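Local coordinates for putative beta-glucosidase (PDB 5WAB), which hydrolyses beta-glucosides as a family 3 glycoside hydrolase and probably also releases arabinopyranose from ginsenoside Rb2, at residues A[79-84]-A[583-588]; A[312-317]-A[607-612]. All blocks are in the same frame, centred on the assembly; numbering follows the deposited sequence.

Interaction 1 of 2, residues A[79-84]-A[583-588]; sequences SSWNPE and TVQVYV
The indole of Trp81 lies against the side chains of Thr583 and Gln585, with the amide of Gln585 over one of its faces and the backbone C of Ser79 in plane at its edge. This is the seam between the N-terminal domain of a family 3 glycoside hydrolase, of TIM-barrel type, and its fibronectin type III-like domain: a loop just ahead of helix 83-99 sets one tryptophan on strand 580-590. The ring and amide planes are 33° apart, so the amide is tilted against the ring: CD of Gln585 is 3.7 Å from CH2 of Trp81, while NE2 sits over that face. The methyl of Thr583 comes in obliquely, its CG2 lying 3.6 Å from CE3 of Trp81, and Phe605 meets the indole edge-to-face. At the rim of the ring NE1 is hydrogen-bonded to the carbonyl of Lys493. Thr583 and Gln585, two residues apart on the strand, put their side chains on the same side, toward the loop, and both cross the indole at about a right angle; Val584 between them turns away. With CG2 of Thr583 anti to its own backbone N (OG1 at chi1 -62°), the methyl is turned to the ring and OG1 faces a water 2.8 Å away, which also reaches O of Ser79 at a longer 3.2 Å. No direct hydrogen bond joins the two segments. The Gln585 amide is fixed at both ends, NE2 donating a hydrogen to the carbonyl O of Gly543 while OE1 accepts from OH of Tyr587 at 2.7 Å, the donor almost in line with the C=O bond (165°).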
ATOM      1  N   SER A  79      -5.391   4.975   3.837  1.00 25.59           N
ATOM      2  CA  SER A  79      -6.463   5.959   3.812  1.00 25.85           C
ATOM      3  C   SER A  79      -6.015   7.330   4.301  1.00 26.31           C
ATOM      4  O   SER A  79      -6.735   8.309   4.087  1.00 28.75           O
ATOM      5  CB  SER A  79      -7.637   5.461   4.656  1.00 27.76           C
ATOM      6  OG  SER A  79      -8.023   4.151   4.268  1.00 25.88           O
ATOM      7  N   SER A  80      -4.856   7.419   4.954  1.00 25.61           N
ATOM      8  CA  SER A  80      -4.407   8.667   5.564  1.00 26.41           C
ATOM      9  C   SER A  80      -3.880   9.672   4.547  1.00 26.88           C
ATOM     10  O   SER A  80      -3.997  10.881   4.772  1.00 28.57           O
ATOM     11  CB  SER A  80      -3.321   8.376   6.597  1.00 24.85           C
ATOM     12  OG  SER A  80      -2.172   7.846   5.957  1.00 21.35           O
ATOM     13  N   TRP A  81      -3.276   9.199   3.451  1.00 24.79           N
ATOM     14  CA  TRP A  81      -2.615  10.073   2.474  1.00 25.55           C
ATOM     15  C   TRP A  81      -1.651  11.030   3.172  1.00 26.24           C
ATOM     16  O   TRP A  81      -1.513  12.194   2.796  1.00 28.13           O
ATOM     17  CB  TRP A  81      -3.644  10.842   1.636  1.00 26.57           C
ATOM     18  CG  TRP A  81      -4.519   9.969   0.761  1.00 26.49           C
ATOM     19  CD1 TRP A  81      -5.233   8.872   1.155  1.00 27.59           C
ATOM     20  CD2 TRP A  81      -4.803  10.148  -0.635  1.00 25.40           C
ATOM     21  NE1 TRP A  81      -5.922   8.346   0.089  1.00 26.06           N
ATOM     22  CE2 TRP A  81      -5.679   9.113  -1.020  1.00 25.23           C
ATOM     23  CE3 TRP A  81      -4.396  11.078  -1.598  1.00 25.60           C
ATOM     24  CZ2 TRP A  81      -6.152   8.981  -2.324  1.00 24.82           C
ATOM     25  CZ3 TRP A  81      -4.873  10.947  -2.891  1.00 25.84           C
ATOM     26  CH2 TRP A  81      -5.738   9.905  -3.242  1.00 25.03           C
ATOM     27  N   ASN A  82      -0.974  10.526   4.204  1.00 26.79           N
ATOM     28  CA  ASN A  82      -0.196  11.346   5.134  1.00 27.35           C
ATOM     29  C   ASN A  82       1.200  10.760   5.270  1.00 26.07           C
ATOM     30  O   ASN A  82       1.477   9.995   6.205  1.00 27.30           O
ATOM     31  CB  ASN A  82      -0.881  11.433   6.501  1.00 28.90           C
ATOM     32  CG  ASN A  82      -0.279  12.508   7.394  1.00 31.34           C
ATOM     33  OD1 ASN A  82       0.843  12.970   7.165  1.00 30.73           O
ATOM     34  ND2 ASN A  82      -1.021  12.903   8.427  1.00 33.08           N
ATOM     35  N   PRO A  83       2.106  11.092   4.347  1.00 23.41           N
ATOM     36  CA  PRO A  83       3.474  10.555   4.441  1.00 22.17           C
ATOM     37  C   PRO A  83       4.177  10.905   5.738  1.00 24.49           C
ATOM     38  O   PRO A  83       4.949  10.085   6.250  1.00 22.90           O
ATOM     39  CB  PRO A  83       4.176  11.182   3.230  1.00 21.59           C
ATOM     40  CG  PRO A  83       3.060  11.439   2.253  1.00 23.01           C
ATOM     41  CD  PRO A  83       1.881  11.831   3.093  1.00 23.49           C
ATOM     42  N   GLU A  84       3.918  12.083   6.303  1.00 28.23           N
ATOM     43  CA  GLU A  84       4.584  12.442   7.548  1.00 29.62           C
ATOM     44  C   GLU A  84       4.153  11.515   8.679  1.00 27.49           C
ATOM     45  O   GLU A  84       4.989  11.040   9.453  1.00 27.15           O
ATOM     46  CB  GLU A  84       4.295  13.905   7.904  1.00 34.98           C
ATOM     47  CG  GLU A  84       4.894  14.939   6.946  1.00 38.56           C
ATOM     48  CD  GLU A  84       4.051  15.136   5.687  1.00 41.18           C
ATOM     49  OE1 GLU A  84       2.907  14.638   5.654  1.00 42.62           O
ATOM     50  OE2 GLU A  84       4.526  15.784   4.733  1.00 43.84           O
ATOM     51  N   THR A 583      -7.842  16.357   2.023  1.00 27.60           N
ATOM     52  CA  THR A 583      -6.764  15.875   1.170  1.00 26.30           C
ATOM     53  C   THR A 583      -7.043  16.312  -0.262  1.00 26.19           C
ATOM     54  O   THR A 583      -7.890  15.725  -0.944  1.00 25.85           O
ATOM     55  CB  THR A 583      -6.623  14.359   1.267  1.00 25.62           C
ATOM     56  OG1 THR A 583      -6.290  14.006   2.613  1.00 26.28           O
ATOM     57  CG2 THR A 583      -5.524  13.867   0.332  1.00 24.21           C
ATOM     58  N   VAL A 584      -6.312  17.326  -0.718  1.00 26.58           N
ATOM     59  CA  VAL A 584      -6.446  17.827  -2.080  1.00 25.64           C
ATOM     60  C   VAL A 584      -5.664  16.919  -3.016  1.00 23.97           C
ATOM     61  O   VAL A 584      -4.540  16.506  -2.709  1.00 22.78           O
ATOM     62  CB  VAL A 584      -5.955  19.283  -2.172  1.00 26.64           C
ATOM     63  CG1 VAL A 584      -6.059  19.798  -3.603  1.00 26.44           C
ATOM     64  CG2 VAL A 584      -6.745  20.170  -1.220  1.00 28.05           C
ATOM     65  N   GLN A 585      -6.258  16.607  -4.165  1.00 24.28           N
ATOM     66  CA  GLN A 585      -5.698  15.648  -5.105  1.00 24.02           C
ATOM     67  C   GLN A 585      -5.553  16.298  -6.472  1.00 24.14           C
ATOM     68  O   GLN A 585      -6.424  17.058  -6.903  1.00 24.81           O
ATOM     69  CB  GLN A 585      -6.582  14.386  -5.193  1.00 23.17           C
ATOM     70  CG  GLN A 585      -6.944  13.816  -3.821  1.00 22.36           C
ATOM     71  CD  GLN A 585      -8.016  12.744  -3.861  1.00 21.90           C
ATOM     72  OE1 GLN A 585      -8.211  12.072  -4.874  1.00 20.38           O
ATOM     73  NE2 GLN A 585      -8.717  12.574  -2.745  1.00 23.26           N
ATOM     74  N   VAL A 586      -4.448  15.997  -7.147  1.00 23.63           N
ATOM     75  CA  VAL A 586      -4.154  16.534  -8.470  1.00 24.03           C
ATOM     76  C   VAL A 586      -4.071  15.370  -9.445  1.00 23.49           C
ATOM     77  O   VAL A 586      -3.333  14.407  -9.207  1.00 23.59           O
ATOM     78  CB  VAL A 586      -2.848  17.352  -8.485  1.00 23.53           C
ATOM     79  CG1 VAL A 586      -2.501  17.773  -9.909  1.00 23.48           C
ATOM     80  CG2 VAL A 586      -2.970  18.565  -7.579  1.00 24.03           C
ATOM     81  N   TYR A 587      -4.846  15.451 -10.524  1.00 22.33           N
ATOM     82  CA  TYR A 587      -4.831  14.473 -11.599  1.00 21.98           C
ATOM     83  C   TYR A 587      -4.379  15.138 -12.891  1.00 22.69           C
ATOM     84  O   TYR A 587      -4.574  16.340 -13.087  1.00 24.76           O
ATOM     85  CB  TYR A 587      -6.220  13.841 -11.789  1.00 22.31           C
ATOM     86  CG  TYR A 587      -6.704  13.056 -10.590  1.00 21.35           C
ATOM     87  CD1 TYR A 587      -7.272  13.694  -9.499  1.00 20.28           C
ATOM     88  CD2 TYR A 587      -6.607  11.673 -10.561  1.00 19.88           C
ATOM     89  CE1 TYR A 587      -7.710  12.981  -8.406  1.00 20.13           C
ATOM     90  CE2 TYR A 587      -7.042  10.953  -9.474  1.00 19.25           C
ATOM     91  CZ  TYR A 587      -7.592  11.612  -8.399  1.00 19.51           C
ATOM     92  OH  TYR A 587      -8.026  10.890  -7.314  1.00 19.54           O
ATOM     93  N   VAL A 588      -3.755  14.360 -13.769  1.00 20.21           N
ATOM     94  CA  VAL A 588      -3.357  14.841 -15.087  1.00 21.05           C
ATOM     95  C   VAL A 588      -4.205  14.120 -16.121  1.00 20.70           C
ATOM     96  O   VAL A 588      -4.173  12.886 -16.208  1.00 19.85           O
ATOM     97  CB  VAL A 588      -1.858  14.631 -15.351  1.00 20.97           C
ATOM     98  CG1 VAL A 588      -1.546  14.852 -16.823  1.00 20.69           C
ATOM     99  CG2 VAL A 588      -1.037  15.582 -14.487  1.00 20.43           C
TER
HETATM  100  O   HOH W   1      -7.029  11.402   3.489  1.00 11.57           O

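Interaction 2 of 2, residues A[312-317]-A[607-612]; sequences AIESMV and KVFLKA
Glu314 and Lys607 form a buried salt bridge between the end of helix 301-313 and strand 601-610, an edge strand of an antiparallel sheet in the fibronectin type III-like domain. NZ of Lys607 gives a hydrogen bond of 2.8 Å to OE1 of Glu314, reaching it from above the carboxylate, 47° out of plane. All side-chain torsions of Lys607 are near 180° (chi1 -170°), and this straight chain carries the ammonium from the strand to the acid. Other polar bonds hold both charges: NZ also donates to the carbonyl of Ser80 and to OG of Ser491, while OE2 of Glu314 accepts from NE2 of Gln310, one turn back in the helix. The aromatic contact is one of edge to oxygen: OE2 of Glu314 lies near the plane of the Phe609 ring at its edge, 3.8 Å from CE2, with the carboxylate and ring planes 64° apart. A glutamine in place of Glu314 would probably leave the buried ammonium of Lys607 without its counter-charge. In the backbone, a type I turn starts at Ile313, the last residue of the helix, and runs to Met316; separately, N of Ser315 bonds to O of Ala312 at 3.1 Å. Water adds a second link: one molecule donates to the carbonyl O of Glu314 at 2.7 Å and weakly accepts from NZ of Lys607.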
ATOM      1  N   ALA A 312      -4.389   4.939  13.653  1.00 25.82           N
ATOM      2  CA  ALA A 312      -5.681   4.267  13.540  1.00 28.11           C
ATOM      3  C   ALA A 312      -6.788   5.251  13.186  1.00 29.51           C
ATOM      4  O   ALA A 312      -7.682   4.928  12.397  1.00 31.11           O
ATOM      5  CB  ALA A 312      -6.012   3.523  14.833  1.00 28.33           C
ATOM      6  N   ILE A 313      -6.747   6.453  13.764  1.00 30.15           N
ATOM      7  CA  ILE A 313      -7.757   7.467  13.469  1.00 30.28           C
ATOM      8  C   ILE A 313      -7.794   7.771  11.976  1.00 30.18           C
ATOM      9  O   ILE A 313      -8.866   7.846  11.363  1.00 30.40           O
ATOM     10  CB  ILE A 313      -7.496   8.739  14.295  1.00 30.09           C
ATOM     11  CG1 ILE A 313      -7.771   8.479  15.775  1.00 32.33           C
ATOM     12  CG2 ILE A 313      -8.324   9.892  13.777  1.00 29.76           C
ATOM     13  CD1 ILE A 313      -7.602   9.697  16.646  1.00 33.01           C
ATOM     14  N   GLU A 314      -6.622   7.950  11.368  1.00 29.18           N
ATOM     15  CA  GLU A 314      -6.540   8.317   9.962  1.00 28.81           C
ATOM     16  C   GLU A 314      -6.617   7.124   9.015  1.00 27.76           C
ATOM     17  O   GLU A 314      -6.372   7.282   7.815  1.00 27.42           O
ATOM     18  CB  GLU A 314      -5.269   9.124   9.724  1.00 27.92           C
ATOM     19  CG  GLU A 314      -5.243  10.375  10.571  1.00 30.17           C
ATOM     20  CD  GLU A 314      -4.240  11.395  10.094  1.00 32.30           C
ATOM     21  OE1 GLU A 314      -3.970  11.458   8.876  1.00 32.09           O
ATOM     22  OE2 GLU A 314      -3.726  12.140  10.948  1.00 34.76           O
ATOM     23  N   SER A 315      -6.981   5.945   9.509  1.00 27.91           N
ATOM     24  CA  SER A 315      -7.171   4.784   8.657  1.00 26.93           C
ATOM     25  C   SER A 315      -8.633   4.549   8.304  1.00 30.25           C
ATOM     26  O   SER A 315      -8.931   3.591   7.585  1.00 30.69           O
ATOM     27  CB  SER A 315      -6.600   3.539   9.332  1.00 25.99           C
ATOM     28  OG  SER A 315      -5.192   3.644   9.445  1.00 28.21           O
ATOM     29  N   MET A 316      -9.543   5.400   8.777  1.00 30.08           N
ATOM     30  CA  MET A 316     -10.973   5.245   8.543  1.00 30.22           C
ATOM     31  C   MET A 316     -11.437   6.165   7.424  1.00 29.58           C
ATOM     32  O   MET A 316     -11.029   7.328   7.354  1.00 28.05           O
ATOM     33  CB  MET A 316     -11.763   5.571   9.804  1.00 32.19           C
ATOM     34  CG  MET A 316     -11.169   5.015  11.062  1.00 32.18           C
ATOM     35  SD  MET A 316     -12.181   5.473  12.464  1.00 34.37           S
ATOM     36  CE  MET A 316     -11.062   5.073  13.798  1.00 35.17           C
ATOM     37  N   VAL A 317     -12.311   5.645   6.565  1.00 30.29           N
ATOM     38  CA  VAL A 317     -12.956   6.419   5.510  1.00 30.35           C
ATOM     39  C   VAL A 317     -14.453   6.465   5.797  1.00 31.16           C
ATOM     40  O   VAL A 317     -15.089   5.417   5.967  1.00 31.66           O
ATOM     41  CB  VAL A 317     -12.688   5.827   4.119  1.00 29.30           C
ATOM     42  CG1 VAL A 317     -13.327   6.695   3.045  1.00 28.08           C
ATOM     43  CG2 VAL A 317     -11.200   5.666   3.886  1.00 26.33           C
ATOM     44  N   LYS A 607      -2.389  16.621   2.215  1.00 30.78           N
ATOM     45  CA  LYS A 607      -3.356  16.632   3.307  1.00 29.29           C
ATOM     46  C   LYS A 607      -3.076  17.842   4.189  1.00 30.65           C
ATOM     47  O   LYS A 607      -1.924  18.095   4.555  1.00 24.98           O
ATOM     48  CB  LYS A 607      -3.297  15.344   4.129  1.00 26.00           C
ATOM     49  CG  LYS A 607      -4.452  15.191   5.128  1.00 25.52           C
ATOM     50  CD  LYS A 607      -4.449  13.811   5.761  1.00 25.01           C
ATOM     51  CE  LYS A 607      -5.757  13.503   6.459  1.00 24.93           C
ATOM     52  NZ  LYS A 607      -5.788  12.081   6.889  1.00 24.92           N
ATOM     53  N   VAL A 608      -4.129  18.586   4.523  1.00 25.53           N
ATOM     54  CA  VAL A 608      -4.017  19.827   5.280  1.00 30.38           C
ATOM     55  C   VAL A 608      -4.995  19.783   6.444  1.00 32.55           C
ATOM     56  O   VAL A 608      -6.193  19.550   6.249  1.00 27.62           O
ATOM     57  CB  VAL A 608      -4.294  21.057   4.397  1.00 29.74           C
ATOM     58  CG1 VAL A 608      -4.004  22.320   5.165  1.00 30.36           C
ATOM     59  CG2 VAL A 608      -3.469  21.002   3.128  1.00 28.73           C
ATOM     60  N   PHE A 609      -4.487  20.016   7.648  1.00 34.66           N
ATOM     61  CA  PHE A 609      -5.313  20.118   8.843  1.00 37.00           C
ATOM     62  C   PHE A 609      -5.678  21.586   9.043  1.00 37.70           C
ATOM     63  O   PHE A 609      -4.791  22.440   9.163  1.00 37.86           O
ATOM     64  CB  PHE A 609      -4.556  19.558  10.049  1.00 39.93           C
ATOM     65  CG  PHE A 609      -3.995  18.171   9.821  1.00 41.54           C
ATOM     66  CD1 PHE A 609      -2.782  17.996   9.160  1.00 41.70           C
ATOM     67  CD2 PHE A 609      -4.685  17.044  10.246  1.00 42.51           C
ATOM     68  CE1 PHE A 609      -2.266  16.729   8.937  1.00 41.80           C
ATOM     69  CE2 PHE A 609      -4.173  15.769  10.025  1.00 42.35           C
ATOM     70  CZ  PHE A 609      -2.964  15.613   9.371  1.00 42.26           C
ATOM     71  N   LEU A 610      -6.975  21.881   9.062  1.00 37.83           N
ATOM     72  CA  LEU A 610      -7.467  23.251   9.131  1.00 38.38           C
ATOM     73  C   LEU A 610      -8.518  23.377  10.221  1.00 39.34           C
ATOM     74  O   LEU A 610      -9.469  22.587  10.264  1.00 39.58           O
ATOM     75  CB  LEU A 610      -8.068  23.683   7.791  1.00 38.76           C
ATOM     76  CG  LEU A 610      -7.129  23.754   6.593  1.00 37.83           C
ATOM     77  CD1 LEU A 610      -7.932  23.951   5.322  1.00 37.19           C
ATOM     78  CD2 LEU A 610      -6.142  24.891   6.785  1.00 38.49           C
ATOM     79  N   LYS A 611      -8.338  24.353  11.107  1.00 41.06           N
ATOM     80  CA  LYS A 611      -9.394  24.684  12.049  1.00 42.24           C
ATOM     81  C   LYS A 611     -10.531  25.417  11.346  1.00 40.47           C
ATOM     82  O   LYS A 611     -10.433  25.816  10.183  1.00 39.52           O
ATOM     83  CB  LYS A 611      -8.876  25.529  13.210  1.00 44.15           C
ATOM     84  CG  LYS A 611      -7.912  24.816  14.119  1.00 43.93           C
ATOM     85  CD  LYS A 611      -7.597  25.699  15.308  1.00 46.15           C
ATOM     86  CE  LYS A 611      -6.650  25.023  16.279  1.00 46.44           C
ATOM     87  NZ  LYS A 611      -6.385  25.882  17.470  1.00 48.91           N
ATOM     88  N   ALA A 612     -11.622  25.594  12.088  1.00 44.84           N
ATOM     89  CA  ALA A 612     -12.828  26.223  11.561  1.00 45.59           C
ATOM     90  C   ALA A 612     -12.525  27.615  11.019  1.00 47.08           C
ATOM     91  O   ALA A 612     -12.023  28.480  11.742  1.00 47.82           O
ATOM     92  CB  ALA A 612     -13.892  26.292  12.654  1.00 46.22           C
TER
HETATM   93  O   HOH W   2      -7.352   9.715   7.137  1.00 23.63           O

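In the fold
Interactions 1 and 2, their centres about 11 Å apart, bring neighbouring strands of one sheet, 580-590 and 601-610, against the loop before helix 83-99 in the N-terminal domain and the turn between helix 301-313 and strand 317-321, respectively. Interaction 1 is wholly buried and rests on an aromatic ring with no direct polar bond across it; interaction 2 is mostly buried too, but reaches an exposed residue at Phe609 and depends on charge. Segments 79-84 and 312-317 also meet: Asn82 ND2 makes a weak hydrogen bond to Glu314 OE1. Lys607 spans both sites, its side chain packing on Thr583. An aromatic, water-assisted contact and an ionic one thus lie side by side along one domain interface.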